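Local coordinates for protein tannase (Fusobacterium nucleatum subsp. nucleatum ATCC 25586, PDB 6YQ4) that hydrolyses gallotannins as a tannase, giving the bacterium detoxifying activity against these polyphenols, and carries a bound magnesium ion, at residues F74-V79 with V111-A116; G81-K86 with G118-D123; S178-D183 with T196-F201; I209-N214 with L449-I454; Y435-H440 with D479-E484. All coordinates share one frame; numbering follows the deposited sequence.

The five contacts are spread through an alpha/beta-hydrolase core. Interaction 1 pairs two parallel strands of the central sheet, and interaction 2 joins the loops that leave those strands; they touch where Ala-116 N meets Gly-85 O at 2.9 Å. Interaction 2 also reaches interaction 4 through Tyr-82 OH and Ile-209 O, 2.7 Å apart. Interaction 5 lies on the same sheet as interaction 1, with centres about 16 Å away, and packs on interaction 4 through His-440 and on interaction 3 through Tyr-435. Interactions 1 and 2 approach a probable Ser-166, His-476, Asp-444 triad, whereas the magnesium ion is about 11 Å from the side chain of Ala-112.

Interaction 1. Residues F74-V79 with V111-A116; sequences FFPNTV and VAAPGA
Phe-74 and Val-111 pair as neighbours on two parallel strands in the core of the central sheet, where the beta-alpha-beta unit of strand 73-76, helix 100-106 and strand 110-114 brings them together. Ala-112 N donates to Phe-74 O at 3.0 Å, and the strands run at 21° to each other. A CA-H...O contact adds to this, Phe-75 CA lying 3.2 Å from Ala-112 O. Beyond it the pairing gives way to proline, which has no N-H to offer: a water donates to both Pro-76 O and Pro-114 O and links the two carbonyls. A second water accepts from Thr-78 N and donates to Pro-114 O, so this carbonyl is gripped by two waters.

The side chains close the contact on both faces of the sheet. Phe-75 holds CG anti to its backbone N (chi1 -167°), and its side chain and that of Pro-114 cross at about a right angle. Pro-114 CD sits over one ring face, 4.0 Å from the centroid, in a CH-pi contact, while its CG touches Phe-75 CZ at 3.4 Å. Across the sheet, Pro-76 CG packs on Ala-113 CB at 4.1 Å. Further on, Asn-77 OD1 accepts from Val-79 N in an Asx turn.

Helix 100-106 packs against Phe-74, Pro-76 and Val-111, helix 134-148 against Pro-114, and helix 167-177 against Phe-75, with strand 160-163 continuing the sheet beside strand 73-76.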
# COMPACT_ATOMS: atom_id res chain seq x y z
N PHE A 74 -2.54 -9.91 13.78
CA PHE A 74 -2.09 -8.67 13.15
C PHE A 74 -0.92 -9.00 12.22
O PHE A 74 0.10 -9.55 12.66
CB PHE A 74 -1.68 -7.65 14.22
CG PHE A 74 -1.26 -6.31 13.65
CD1 PHE A 74 -2.20 -5.48 13.03
CD2 PHE A 74 0.05 -5.87 13.76
CE1 PHE A 74 -1.83 -4.24 12.52
CE2 PHE A 74 0.44 -4.62 13.24
CZ PHE A 74 -0.51 -3.80 12.60
N PHE A 75 -1.07 -8.64 10.95
CA PHE A 75 -0.20 -9.08 9.85
C PHE A 75 0.48 -7.89 9.15
O PHE A 75 0.14 -7.55 8.01
CB PHE A 75 -1.06 -9.89 8.88
CG PHE A 75 -0.29 -10.68 7.86
CD1 PHE A 75 0.34 -11.88 8.21
CD2 PHE A 75 -0.21 -10.26 6.54
CE1 PHE A 75 1.08 -12.61 7.27
CE2 PHE A 75 0.50 -11.00 5.59
CZ PHE A 75 1.15 -12.17 5.96
N PRO A 76 1.46 -7.24 9.80
CA PRO A 76 2.18 -6.14 9.14
C PRO A 76 3.32 -6.59 8.22
O PRO A 76 4.12 -7.46 8.56
CB PRO A 76 2.76 -5.34 10.32
CG PRO A 76 3.01 -6.40 11.38
CD PRO A 76 1.92 -7.46 11.19
N ASN A 77 3.40 -5.96 7.04
CA ASN A 77 4.56 -6.10 6.16
C ASN A 77 5.35 -4.79 6.15
O ASN A 77 4.83 -3.73 6.49
CB ASN A 77 4.16 -6.53 4.73
CG ASN A 77 3.71 -5.38 3.84
OD1 ASN A 77 4.54 -4.57 3.42
ND2 ASN A 77 2.40 -5.32 3.50
N THR A 78 6.64 -4.88 5.77
CA THR A 78 7.55 -3.75 5.88
C THR A 78 7.99 -3.20 4.53
O THR A 78 8.94 -2.40 4.47
CB THR A 78 8.79 -4.11 6.72
OG1 THR A 78 9.64 -5.03 6.00
CG2 THR A 78 8.38 -4.74 8.06
N VAL A 79 7.32 -3.59 3.45
CA VAL A 79 7.75 -3.27 2.09
C VAL A 79 7.58 -1.78 1.81
O VAL A 79 6.55 -1.17 2.12
CB VAL A 79 6.95 -4.10 1.08
CG1 VAL A 79 7.14 -3.60 -0.34
CG2 VAL A 79 7.29 -5.58 1.24
N VAL A 111 0.81 -11.54 16.68
CA VAL A 111 1.50 -10.81 15.62
C VAL A 111 2.26 -11.80 14.77
O VAL A 111 3.11 -12.55 15.28
CB VAL A 111 2.45 -9.75 16.19
CG1 VAL A 111 3.26 -9.12 15.06
CG2 VAL A 111 1.64 -8.70 16.94
N ALA A 112 1.93 -11.84 13.48
CA ALA A 112 2.69 -12.58 12.48
C ALA A 112 3.14 -11.55 11.46
O ALA A 112 2.30 -10.90 10.82
CB ALA A 112 1.86 -13.69 11.83
N ALA A 113 4.45 -11.36 11.34
CA ALA A 113 5.04 -10.29 10.54
C ALA A 113 5.95 -10.90 9.48
O ALA A 113 7.11 -11.25 9.78
CB ALA A 113 5.82 -9.32 11.43
N PRO A 114 5.49 -11.04 8.24
CA PRO A 114 6.31 -11.69 7.22
C PRO A 114 7.27 -10.73 6.55
O PRO A 114 6.94 -9.56 6.30
CB PRO A 114 5.28 -12.18 6.22
CG PRO A 114 4.31 -11.04 6.22
CD PRO A 114 4.22 -10.57 7.66
N GLY A 115 8.47 -11.24 6.23
CA GLY A 115 9.26 -10.63 5.19
C GLY A 115 8.77 -11.06 3.82
O GLY A 115 7.96 -11.98 3.69
N ALA A 116 9.28 -10.38 2.79
CA ALA A 116 8.89 -10.63 1.41
C ALA A 116 9.99 -10.14 0.49
O ALA A 116 10.70 -9.17 0.80
CB ALA A 116 7.56 -9.93 1.06
O HOH W 1 6.79 -7.93 8.74
O HOH W 2 7.44 -7.18 4.91

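Interaction 2. Residues G81-K86 with G118-D123; sequences GYMPGK and GRTLTD
Met-83 and Arg-119 meet sulfur to guanidinium where the loops after strands 73-76 and 110-114 come together. The methionine is bent at chi2 and chi3 (-77° and -68°), which folds SD over the centre of one guanidinium face, 3.6 Å from Arg-119 CZ. Its methyl CE goes on to Thr-120 OG1 at 3.4 Å. Arg-119 starts with CG between its backbone N and carbonyl carbon, then runs extended to NE, passing alongside Tyr-82 O. At the end NE donates to Gly-81 O at 2.8 Å, with the oxygen in the guanidinium plane. The backbone N of the same arginine donates to Tyr-82 O, also at 2.8 Å. Pro-84 packs its ring on the Gly-118 backbone, CD 3.6 Å from Gly-118 CA.

Arg-119 NH1 bonds to Asn-367 OD1 and Arg-236 O, NH2 weakly to Tyr-243 OH, and Tyr-82 OH to Ile-209 O. A buried guanidinium is thus met largely by neutral oxygens, consistent with its charge being stabilised by carbonyl dipoles and a polarisable sulfur.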
# COMPACT_ATOMS: atom_id res chain seq x y z
N GLY A 81 8.72 0.98 -1.58
CA GLY A 81 9.34 1.09 -2.88
C GLY A 81 9.27 -0.15 -3.73
O GLY A 81 9.83 -0.16 -4.83
N TYR A 82 8.56 -1.18 -3.28
CA TYR A 82 8.53 -2.49 -3.90
C TYR A 82 9.88 -3.18 -3.80
O TYR A 82 10.20 -4.07 -4.60
CB TYR A 82 8.06 -2.42 -5.37
CG TYR A 82 6.58 -2.17 -5.45
CD1 TYR A 82 5.65 -3.18 -5.17
CD2 TYR A 82 6.09 -0.91 -5.77
CE1 TYR A 82 4.29 -2.93 -5.21
CE2 TYR A 82 4.72 -0.65 -5.81
CZ TYR A 82 3.82 -1.67 -5.55
OH TYR A 82 2.46 -1.40 -5.62
N MET A 83 10.66 -2.77 -2.82
CA MET A 83 11.96 -3.29 -2.44
C MET A 83 11.78 -4.42 -1.44
O MET A 83 10.76 -4.51 -0.76
CB MET A 83 12.80 -2.17 -1.84
CG MET A 83 13.21 -1.14 -2.85
SD MET A 83 14.58 -1.75 -3.87
CE MET A 83 15.89 -1.82 -2.68
N PRO A 84 12.77 -5.31 -1.32
CA PRO A 84 12.68 -6.39 -0.33
C PRO A 84 12.43 -5.86 1.08
O PRO A 84 13.07 -4.90 1.52
CB PRO A 84 14.05 -7.07 -0.42
CG PRO A 84 14.59 -6.68 -1.75
CD PRO A 84 14.06 -5.31 -2.02
N GLY A 85 11.54 -6.51 1.80
CA GLY A 85 11.26 -6.07 3.15
C GLY A 85 11.39 -7.15 4.19
O GLY A 85 10.74 -8.20 4.09
N LYS A 86 12.20 -6.92 5.20
CA LYS A 86 12.43 -7.95 6.19
C LYS A 86 11.27 -8.00 7.16
O LYS A 86 10.51 -7.03 7.30
CB LYS A 86 13.75 -7.72 6.95
CG LYS A 86 15.00 -7.93 6.13
CD LYS A 86 15.77 -9.16 6.59
CE LYS A 86 16.97 -9.48 5.68
NZ LYS A 86 18.27 -8.92 6.17
N GLY A 118 11.64 -8.44 -2.96
CA GLY A 118 11.40 -7.17 -3.60
C GLY A 118 12.27 -7.06 -4.84
O GLY A 118 13.03 -7.97 -5.16
N ARG A 119 12.18 -5.89 -5.47
CA ARG A 119 12.49 -5.74 -6.88
C ARG A 119 13.98 -5.80 -7.20
O ARG A 119 14.33 -6.11 -8.35
CB ARG A 119 11.89 -4.42 -7.39
CG ARG A 119 12.34 -3.19 -6.61
CD ARG A 119 11.70 -1.97 -7.21
NE ARG A 119 12.03 -0.71 -6.55
CZ ARG A 119 13.18 -0.05 -6.69
NH1 ARG A 119 14.21 -0.56 -7.42
NH2 ARG A 119 13.32 1.11 -6.06
N THR A 120 14.88 -5.54 -6.25
CA THR A 120 16.31 -5.60 -6.56
C THR A 120 16.95 -6.95 -6.25
O THR A 120 18.13 -7.12 -6.55
CB THR A 120 17.07 -4.50 -5.80
OG1 THR A 120 16.74 -4.57 -4.42
CG2 THR A 120 16.70 -3.12 -6.32
N LEU A 121 16.21 -7.90 -5.71
CA LEU A 121 16.79 -9.14 -5.22
C LEU A 121 17.29 -10.05 -6.35
O LEU A 121 16.60 -10.28 -7.34
CB LEU A 121 15.75 -9.88 -4.39
CG LEU A 121 16.11 -10.79 -3.24
CD1 LEU A 121 17.28 -10.24 -2.41
CD2 LEU A 121 14.83 -10.89 -2.40
N THR A 122 18.49 -10.60 -6.19
CA THR A 122 19.03 -11.56 -7.14
C THR A 122 19.28 -12.91 -6.47
O THR A 122 19.40 -13.02 -5.24
CB THR A 122 20.36 -11.10 -7.80
OG1 THR A 122 21.36 -10.86 -6.81
CG2 THR A 122 20.17 -9.85 -8.65
N ASP A 123 19.36 -13.93 -7.32
CA ASP A 123 19.88 -15.25 -6.96
C ASP A 123 21.41 -15.23 -7.01
O ASP A 123 22.05 -14.20 -7.26
CB ASP A 123 19.28 -16.31 -7.88
CG ASP A 123 19.81 -16.23 -9.32
OD1 ASP A 123 20.39 -15.20 -9.69
OD2 ASP A 123 19.68 -17.20 -10.10

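Interaction 3. Residues S178-D183 with T196-F201; sequences SGNSQD and TRDDIF
Asn-180 and Asp-198 are turned so that each serves the other's backbone. Asp-198 places CG between its own N and carbonyl carbon (chi1 52°), which brings OD1 to Asn-180 N. Asn-180 has CG anti to its carbonyl carbon (chi1 -52°), which carries OD1 back to Asp-198 N. The two side chains slide past each other in opposite directions, amide and carboxylate planes 25° apart. Asp-198 OD1 accepts on its syn side from Asn-180 N; the modelled 2.5 Å is shorter than expected for such a bond, and its exact length is doubtful. In the return bond, Asp-198 N reaches Asn-180 OD1 at 3.1 Å and nearly straight.

This reciprocal pair ties the loop that follows helix 167-177 to the loop that leads into strand 202-206, two connections of the alpha/beta-hydrolase core. Asn-180 belongs to a type II beta turn from Ser-178 to Ser-181, closed by Ser-181 N on Ser-178 O at 2.8 Å. Gly-179 packs its backbone closely on Asp-199, 4.0 Å CA to CA.

Farther out, Asn-180 OD1 also touches Arg-197 CB at 3.4 Å, and the Arg-197 guanidinium lies by Asp-199, whose OD1 is 3.1 Å from NE but well out of the guanidinium plane, a pairing of charges alone. Asp-198 OD2 forms a salt bridge with Arg-144 of helix 134-148 and accepts from a water.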
# COMPACT_ATOMS: atom_id res chain seq x y z
N SER A 178 -7.55 -10.21 -3.80
CA SER A 178 -7.37 -11.35 -4.69
C SER A 178 -7.36 -12.70 -3.97
O SER A 178 -6.83 -13.67 -4.52
CB SER A 178 -6.08 -11.18 -5.51
OG SER A 178 -4.95 -11.03 -4.67
N GLY A 179 -7.94 -12.79 -2.78
CA GLY A 179 -7.91 -14.02 -2.01
C GLY A 179 -8.25 -15.25 -2.82
O GLY A 179 -9.36 -15.39 -3.35
N ASN A 180 -7.28 -16.14 -2.96
CA ASN A 180 -7.42 -17.44 -3.62
C ASN A 180 -7.56 -17.35 -5.13
O ASN A 180 -7.90 -18.35 -5.77
CB ASN A 180 -8.59 -18.24 -3.03
CG ASN A 180 -8.50 -18.33 -1.55
OD1 ASN A 180 -7.50 -18.78 -1.01
ND2 ASN A 180 -9.52 -17.86 -0.86
N SER A 181 -7.28 -16.20 -5.72
CA SER A 181 -7.28 -16.13 -7.17
C SER A 181 -6.28 -17.14 -7.72
O SER A 181 -5.18 -17.33 -7.19
CB SER A 181 -6.92 -14.72 -7.64
OG SER A 181 -6.38 -14.79 -8.96
N GLN A 182 -6.69 -17.81 -8.81
CA GLN A 182 -5.88 -18.88 -9.37
C GLN A 182 -4.61 -18.37 -10.03
O GLN A 182 -3.65 -19.14 -10.18
CB GLN A 182 -6.71 -19.65 -10.39
CG GLN A 182 -8.02 -20.17 -9.84
CD GLN A 182 -8.01 -21.66 -9.61
OE1 GLN A 182 -7.75 -22.13 -8.50
NE2 GLN A 182 -8.30 -22.42 -10.66
N ASP A 183 -4.57 -17.09 -10.42
CA ASP A 183 -3.39 -16.52 -11.07
C ASP A 183 -2.10 -16.73 -10.29
O ASP A 183 -1.02 -16.84 -10.88
CB ASP A 183 -3.60 -15.02 -11.26
CG ASP A 183 -4.86 -14.70 -12.03
OD1 ASP A 183 -5.63 -15.64 -12.32
OD2 ASP A 183 -5.05 -13.51 -12.34
N THR A 196 -3.46 -24.32 1.38
CA THR A 196 -4.55 -24.00 2.28
C THR A 196 -5.36 -22.88 1.67
O THR A 196 -6.24 -23.14 0.83
CB THR A 196 -4.00 -23.68 3.68
OG1 THR A 196 -3.20 -22.50 3.63
CG2 THR A 196 -3.17 -24.80 4.20
N ARG A 197 -5.12 -21.62 2.04
CA ARG A 197 -5.84 -20.48 1.49
C ARG A 197 -5.14 -19.19 1.90
O ARG A 197 -4.33 -19.17 2.84
CB ARG A 197 -7.30 -20.46 1.93
CG ARG A 197 -7.53 -20.45 3.44
CD ARG A 197 -9.03 -20.54 3.71
NE ARG A 197 -9.48 -19.60 4.73
CZ ARG A 197 -10.75 -19.43 5.09
NH1 ARG A 197 -11.70 -20.15 4.51
NH2 ARG A 197 -11.07 -18.54 6.02
N ASP A 198 -5.47 -18.10 1.19
CA ASP A 198 -4.79 -16.82 1.41
C ASP A 198 -5.74 -15.63 1.54
O ASP A 198 -5.27 -14.48 1.59
CB ASP A 198 -3.75 -16.57 0.31
CG ASP A 198 -4.33 -16.72 -1.09
OD1 ASP A 198 -5.32 -16.02 -1.38
OD2 ASP A 198 -3.79 -17.51 -1.90
N ASP A 199 -7.05 -15.85 1.64
CA ASP A 199 -7.96 -14.74 1.90
C ASP A 199 -7.77 -14.24 3.33
O ASP A 199 -7.41 -15.01 4.23
CB ASP A 199 -9.40 -15.16 1.66
CG ASP A 199 -9.87 -16.22 2.62
OD1 ASP A 199 -9.29 -17.34 2.60
OD2 ASP A 199 -10.79 -15.95 3.41
N ILE A 200 -8.00 -12.94 3.55
CA ILE A 200 -7.77 -12.34 4.86
C ILE A 200 -9.04 -11.67 5.36
O ILE A 200 -10.02 -11.51 4.64
CB ILE A 200 -6.59 -11.34 4.87
CG1 ILE A 200 -6.82 -10.19 3.91
CG2 ILE A 200 -5.30 -12.04 4.49
CD1 ILE A 200 -5.91 -9.06 4.17
N PHE A 201 -9.01 -11.27 6.64
CA PHE A 201 -10.21 -10.75 7.29
C PHE A 201 -10.40 -9.26 7.04
O PHE A 201 -11.53 -8.81 6.84
CB PHE A 201 -10.18 -11.06 8.79
CG PHE A 201 -11.39 -10.55 9.54
CD1 PHE A 201 -12.61 -11.21 9.47
CD2 PHE A 201 -11.31 -9.38 10.29
CE1 PHE A 201 -13.75 -10.73 10.17
CE2 PHE A 201 -12.42 -8.89 10.97
CZ PHE A 201 -13.65 -9.57 10.91
O HOH W 3 -4.22 -16.34 -4.12

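Interaction 4. Residues I209-N214 with L449-I454; sequences ITNLEN and LAIPAI
Ile-451 fills the tight part of this contact, pressing both its branches against the turn that opens helix 212-223. Its CG1 is anti to the carbonyl carbon (chi1 -72°), and with a second bend at chi2 (-79°) the CD1 at its end meets Asn-211 CB at 3.7 Å. The CG2 methyl, anti to the backbone N, lies 3.6 Å from Thr-210 O. Asn-211 crosses the isoleucine obliquely, giving its aliphatic CB to the hydrocarbon and carrying its amide past it.

The other side is looser and is bridged by a single water. No direct hydrogen bond links the segments; the water accepts from Asn-211 ND2 at 3.0 Å and donates to Ile-451 O at 2.7 Å. Ile-454, one turn further along helix 450-461, approaches ND2 only with CG2, at 4.3 Å, and also packs on helices 259-279 and 298-316.

The asparagine amide is thoroughly occupied. OD1 accepts from Asn-214 ND2 at 2.8 Å, nearly straight at 173°, and also from Asn-422, while ND2 has Tyr-275 OH besides the water. Buried beside apolar isoleucine, the amide has its polar ends met by side chains and water, so its orientation is fixed by bonding, while the helix is held by apolar packing on CB and by the one water bridge.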
# COMPACT_ATOMS: atom_id res chain seq x y z
N ILE A 209 0.42 2.68 -3.03
CA ILE A 209 0.88 3.00 -4.37
C ILE A 209 0.43 1.87 -5.29
O ILE A 209 1.23 0.97 -5.59
CB ILE A 209 2.42 3.19 -4.43
CG1 ILE A 209 2.91 4.20 -3.38
CG2 ILE A 209 2.92 3.60 -5.82
CD1 ILE A 209 2.29 5.56 -3.48
N THR A 210 -0.85 1.88 -5.71
CA THR A 210 -1.46 0.88 -6.60
C THR A 210 -1.96 1.48 -7.91
O THR A 210 -1.76 2.66 -8.20
CB THR A 210 -2.69 0.17 -6.03
OG1 THR A 210 -3.50 1.06 -5.23
CG2 THR A 210 -2.36 -1.11 -5.37
N ASN A 211 -2.71 0.64 -8.64
CA ASN A 211 -3.26 1.01 -9.94
C ASN A 211 -2.18 1.61 -10.84
O ASN A 211 -2.41 2.62 -11.52
CB ASN A 211 -4.41 1.98 -9.76
CG ASN A 211 -5.45 1.87 -10.84
OD1 ASN A 211 -5.22 1.27 -11.89
ND2 ASN A 211 -6.65 2.44 -10.58
N LEU A 212 -0.99 0.97 -10.84
CA LEU A 212 0.22 1.62 -11.37
C LEU A 212 0.05 2.07 -12.81
O LEU A 212 0.39 3.20 -13.16
CB LEU A 212 1.42 0.68 -11.23
CG LEU A 212 1.75 0.50 -9.76
CD1 LEU A 212 2.89 -0.47 -9.59
CD2 LEU A 212 2.06 1.85 -9.17
N GLU A 213 -0.49 1.20 -13.67
CA GLU A 213 -0.67 1.58 -15.07
C GLU A 213 -1.66 2.72 -15.27
O GLU A 213 -1.64 3.34 -16.34
CB GLU A 213 -1.10 0.34 -15.88
CG GLU A 213 -2.48 -0.23 -15.56
CD GLU A 213 -2.44 -1.24 -14.43
OE1 GLU A 213 -1.50 -1.12 -13.61
OE2 GLU A 213 -3.34 -2.12 -14.35
N ASN A 214 -2.53 3.05 -14.29
CA ASN A 214 -3.38 4.23 -14.42
C ASN A 214 -2.94 5.40 -13.55
O ASN A 214 -3.58 6.46 -13.60
CB ASN A 214 -4.85 3.91 -14.12
CG ASN A 214 -5.44 2.90 -15.09
OD1 ASN A 214 -5.58 3.18 -16.28
ND2 ASN A 214 -5.76 1.70 -14.59
N LEU A 449 -4.34 11.64 -5.06
CA LEU A 449 -5.45 11.25 -4.18
C LEU A 449 -6.58 10.56 -4.96
O LEU A 449 -7.39 9.83 -4.37
CB LEU A 449 -6.00 12.48 -3.45
CG LEU A 449 -7.21 12.31 -2.52
CD1 LEU A 449 -6.82 11.52 -1.28
CD2 LEU A 449 -7.76 13.65 -2.13
N ALA A 450 -6.63 10.76 -6.27
CA ALA A 450 -7.62 10.11 -7.11
C ALA A 450 -7.51 8.59 -7.05
O ALA A 450 -8.51 7.89 -7.23
CB ALA A 450 -7.47 10.60 -8.56
N ILE A 451 -6.31 8.07 -6.79
CA ILE A 451 -6.03 6.64 -6.91
C ILE A 451 -6.56 5.89 -5.69
O ILE A 451 -7.31 4.92 -5.86
CB ILE A 451 -4.52 6.36 -7.12
CG1 ILE A 451 -4.07 6.77 -8.52
CG2 ILE A 451 -4.23 4.86 -6.91
CD1 ILE A 451 -4.44 5.72 -9.59
N PRO A 452 -6.20 6.26 -4.45
CA PRO A 452 -6.85 5.61 -3.31
C PRO A 452 -8.35 5.87 -3.25
O PRO A 452 -9.10 4.96 -2.86
CB PRO A 452 -6.12 6.19 -2.08
CG PRO A 452 -5.47 7.48 -2.55
CD PRO A 452 -5.14 7.21 -4.02
N ALA A 453 -8.81 7.07 -3.65
CA ALA A 453 -10.25 7.32 -3.74
C ALA A 453 -10.94 6.33 -4.67
O ALA A 453 -12.01 5.79 -4.34
CB ALA A 453 -10.54 8.75 -4.23
N ILE A 454 -10.35 6.09 -5.86
CA ILE A 454 -10.92 5.12 -6.80
C ILE A 454 -10.95 3.72 -6.19
O ILE A 454 -11.91 2.97 -6.38
CB ILE A 454 -10.15 5.15 -8.13
CG1 ILE A 454 -10.57 6.35 -8.98
CG2 ILE A 454 -10.30 3.82 -8.88
CD1 ILE A 454 -9.58 6.59 -10.11
O HOH W 4 -7.18 2.90 -7.65

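Interaction 5. Residues Y435-H440 with D479-E484; sequences YWRIRH and DYDLEE
The Arg-437 guanidinium has Asp-481 OD1 at its edge, near its plane, and the Arg-439 guanidinium tilted over one face. Arg-439 CZ lies 3.6 Å above the Arg-437 plane, displaced toward the rim. Two waters sit at the edge of the Arg-439 group, in its plane.

Arg-437 stretches out from strand 435-439 with CG anti to the backbone N (chi1 -169°) and meets Asp-481 tip to tip. Both terminal nitrogens grip one oxygen in a salt bridge: NH2 reaches OD1 of Asp-481 at 2.7 Å and NH1 reaches it at 2.9 Å, from the same face of the carboxylate. Asp-481 stands at the N-cap position of helix 482-493, but its side chain makes no capping bond; its OD2 bonds to Tyr-206 OH. Arg-439 is linked indirectly: one water accepts from its NE and donates to Asp-481 OD1, each at 3.0 Å. Tyr-480 OH rests against Arg-439 CB at 3.5 Å. Arg-439 NH1 also donates to Ile-438 O, and NH2 to Asn-467 of the neighbouring strand.

Two like charges this close would be expected to repel, and the shared carboxylate probably offsets part of that cost, with Glu-484 OE2 joined through a second water whose bond to Arg-439 NH2 is weak.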
# COMPACT_ATOMS: atom_id res chain seq x y z
N TYR A 435 -13.65 -5.82 5.36
CA TYR A 435 -13.32 -4.56 6.03
C TYR A 435 -12.00 -3.97 5.52
O TYR A 435 -11.00 -4.68 5.37
CB TYR A 435 -13.25 -4.77 7.53
CG TYR A 435 -14.46 -5.42 8.13
CD1 TYR A 435 -15.63 -4.68 8.33
CD2 TYR A 435 -14.46 -6.76 8.47
CE1 TYR A 435 -16.76 -5.26 8.86
CE2 TYR A 435 -15.56 -7.36 9.02
CZ TYR A 435 -16.72 -6.59 9.21
OH TYR A 435 -17.84 -7.15 9.76
N TRP A 436 -12.01 -2.66 5.29
CA TRP A 436 -10.94 -1.94 4.61
C TRP A 436 -10.77 -0.58 5.27
O TRP A 436 -11.75 0.17 5.38
CB TRP A 436 -11.24 -1.73 3.11
CG TRP A 436 -11.44 -3.02 2.37
CD1 TRP A 436 -12.50 -3.90 2.50
CD2 TRP A 436 -10.55 -3.60 1.42
NE1 TRP A 436 -12.30 -4.99 1.69
CE2 TRP A 436 -11.11 -4.83 1.02
CE3 TRP A 436 -9.31 -3.21 0.89
CZ2 TRP A 436 -10.49 -5.65 0.08
CZ3 TRP A 436 -8.72 -4.02 -0.06
CH2 TRP A 436 -9.29 -5.23 -0.45
N ARG A 437 -9.55 -0.27 5.69
CA ARG A 437 -9.21 1.05 6.20
C ARG A 437 -8.11 1.62 5.32
O ARG A 437 -7.05 1.00 5.16
CB ARG A 437 -8.78 1.00 7.68
CG ARG A 437 -8.68 2.37 8.33
CD ARG A 437 -8.00 2.26 9.65
NE ARG A 437 -8.04 3.48 10.45
CZ ARG A 437 -6.99 4.26 10.68
NH1 ARG A 437 -5.79 3.98 10.14
NH2 ARG A 437 -7.13 5.33 11.45
N ILE A 438 -8.36 2.79 4.75
CA ILE A 438 -7.52 3.39 3.72
C ILE A 438 -7.26 4.83 4.14
O ILE A 438 -8.19 5.54 4.55
CB ILE A 438 -8.19 3.32 2.33
CG1 ILE A 438 -8.32 1.89 1.84
CG2 ILE A 438 -7.45 4.11 1.31
CD1 ILE A 438 -9.24 1.77 0.62
N ARG A 439 -6.00 5.24 4.10
CA ARG A 439 -5.59 6.58 4.49
C ARG A 439 -4.70 7.13 3.41
O ARG A 439 -3.77 6.44 2.96
CB ARG A 439 -4.82 6.60 5.83
CG ARG A 439 -5.67 6.42 7.11
CD ARG A 439 -6.78 7.48 7.22
NE ARG A 439 -7.67 7.29 8.38
CZ ARG A 439 -8.80 6.57 8.35
NH1 ARG A 439 -9.19 5.96 7.24
NH2 ARG A 439 -9.55 6.48 9.45
N HIS A 440 -4.95 8.36 2.98
CA HIS A 440 -4.00 9.05 2.11
C HIS A 440 -3.97 10.51 2.52
O HIS A 440 -5.01 11.17 2.47
CB HIS A 440 -4.38 8.91 0.63
CG HIS A 440 -3.41 9.56 -0.30
ND1 HIS A 440 -2.38 8.86 -0.91
CD2 HIS A 440 -3.27 10.85 -0.69
CE1 HIS A 440 -1.68 9.69 -1.65
NE2 HIS A 440 -2.19 10.90 -1.54
N ASP A 479 1.13 4.49 9.91
CA ASP A 479 1.19 4.15 11.33
C ASP A 479 1.30 5.39 12.21
O ASP A 479 1.87 5.32 13.31
CB ASP A 479 2.34 3.19 11.65
CG ASP A 479 2.18 1.83 10.99
OD1 ASP A 479 3.12 1.03 11.08
OD2 ASP A 479 1.10 1.56 10.40
N TYR A 480 0.81 6.54 11.75
CA TYR A 480 0.89 7.75 12.55
C TYR A 480 -0.30 7.91 13.48
O TYR A 480 -0.38 8.91 14.21
CB TYR A 480 1.03 8.97 11.65
CG TYR A 480 0.12 8.89 10.46
CD1 TYR A 480 0.57 8.40 9.25
CD2 TYR A 480 -1.21 9.30 10.54
CE1 TYR A 480 -0.24 8.32 8.17
CE2 TYR A 480 -2.04 9.20 9.46
CZ TYR A 480 -1.55 8.71 8.27
OH TYR A 480 -2.36 8.62 7.17
N ASP A 481 -1.21 6.94 13.49
CA ASP A 481 -2.50 7.02 14.18
C ASP A 481 -2.83 5.67 14.81
O ASP A 481 -3.95 5.17 14.70
CB ASP A 481 -3.59 7.42 13.19
CG ASP A 481 -3.67 6.46 11.99
OD1 ASP A 481 -4.70 6.47 11.28
OD2 ASP A 481 -2.71 5.69 11.77
N LEU A 482 -1.85 5.06 15.49
CA LEU A 482 -2.05 3.68 15.94
C LEU A 482 -3.23 3.54 16.89
O LEU A 482 -3.86 2.47 16.94
CB LEU A 482 -0.78 3.14 16.61
CG LEU A 482 0.38 2.95 15.63
CD1 LEU A 482 1.55 2.22 16.28
CD2 LEU A 482 -0.08 2.22 14.38
N GLU A 483 -3.53 4.57 17.68
CA GLU A 483 -4.66 4.46 18.61
C GLU A 483 -5.97 4.33 17.83
O GLU A 483 -6.75 3.41 18.07
CB GLU A 483 -4.71 5.65 19.57
CG GLU A 483 -6.05 5.77 20.29
CD GLU A 483 -6.01 6.74 21.47
OE1 GLU A 483 -6.97 6.74 22.28
OE2 GLU A 483 -5.04 7.51 21.59
N GLU A 484 -6.19 5.20 16.85
CA GLU A 484 -7.36 5.09 15.98
C GLU A 484 -7.36 3.78 15.20
O GLU A 484 -8.42 3.15 15.05
CB GLU A 484 -7.41 6.28 15.04
CG GLU A 484 -7.07 7.57 15.74
CD GLU A 484 -7.34 8.78 14.89
OE1 GLU A 484 -6.38 9.57 14.66
OE2 GLU A 484 -8.51 8.96 14.47
O HOH W 5 -6.35 8.84 10.60
O HOH W 6 -8.63 8.36 12.01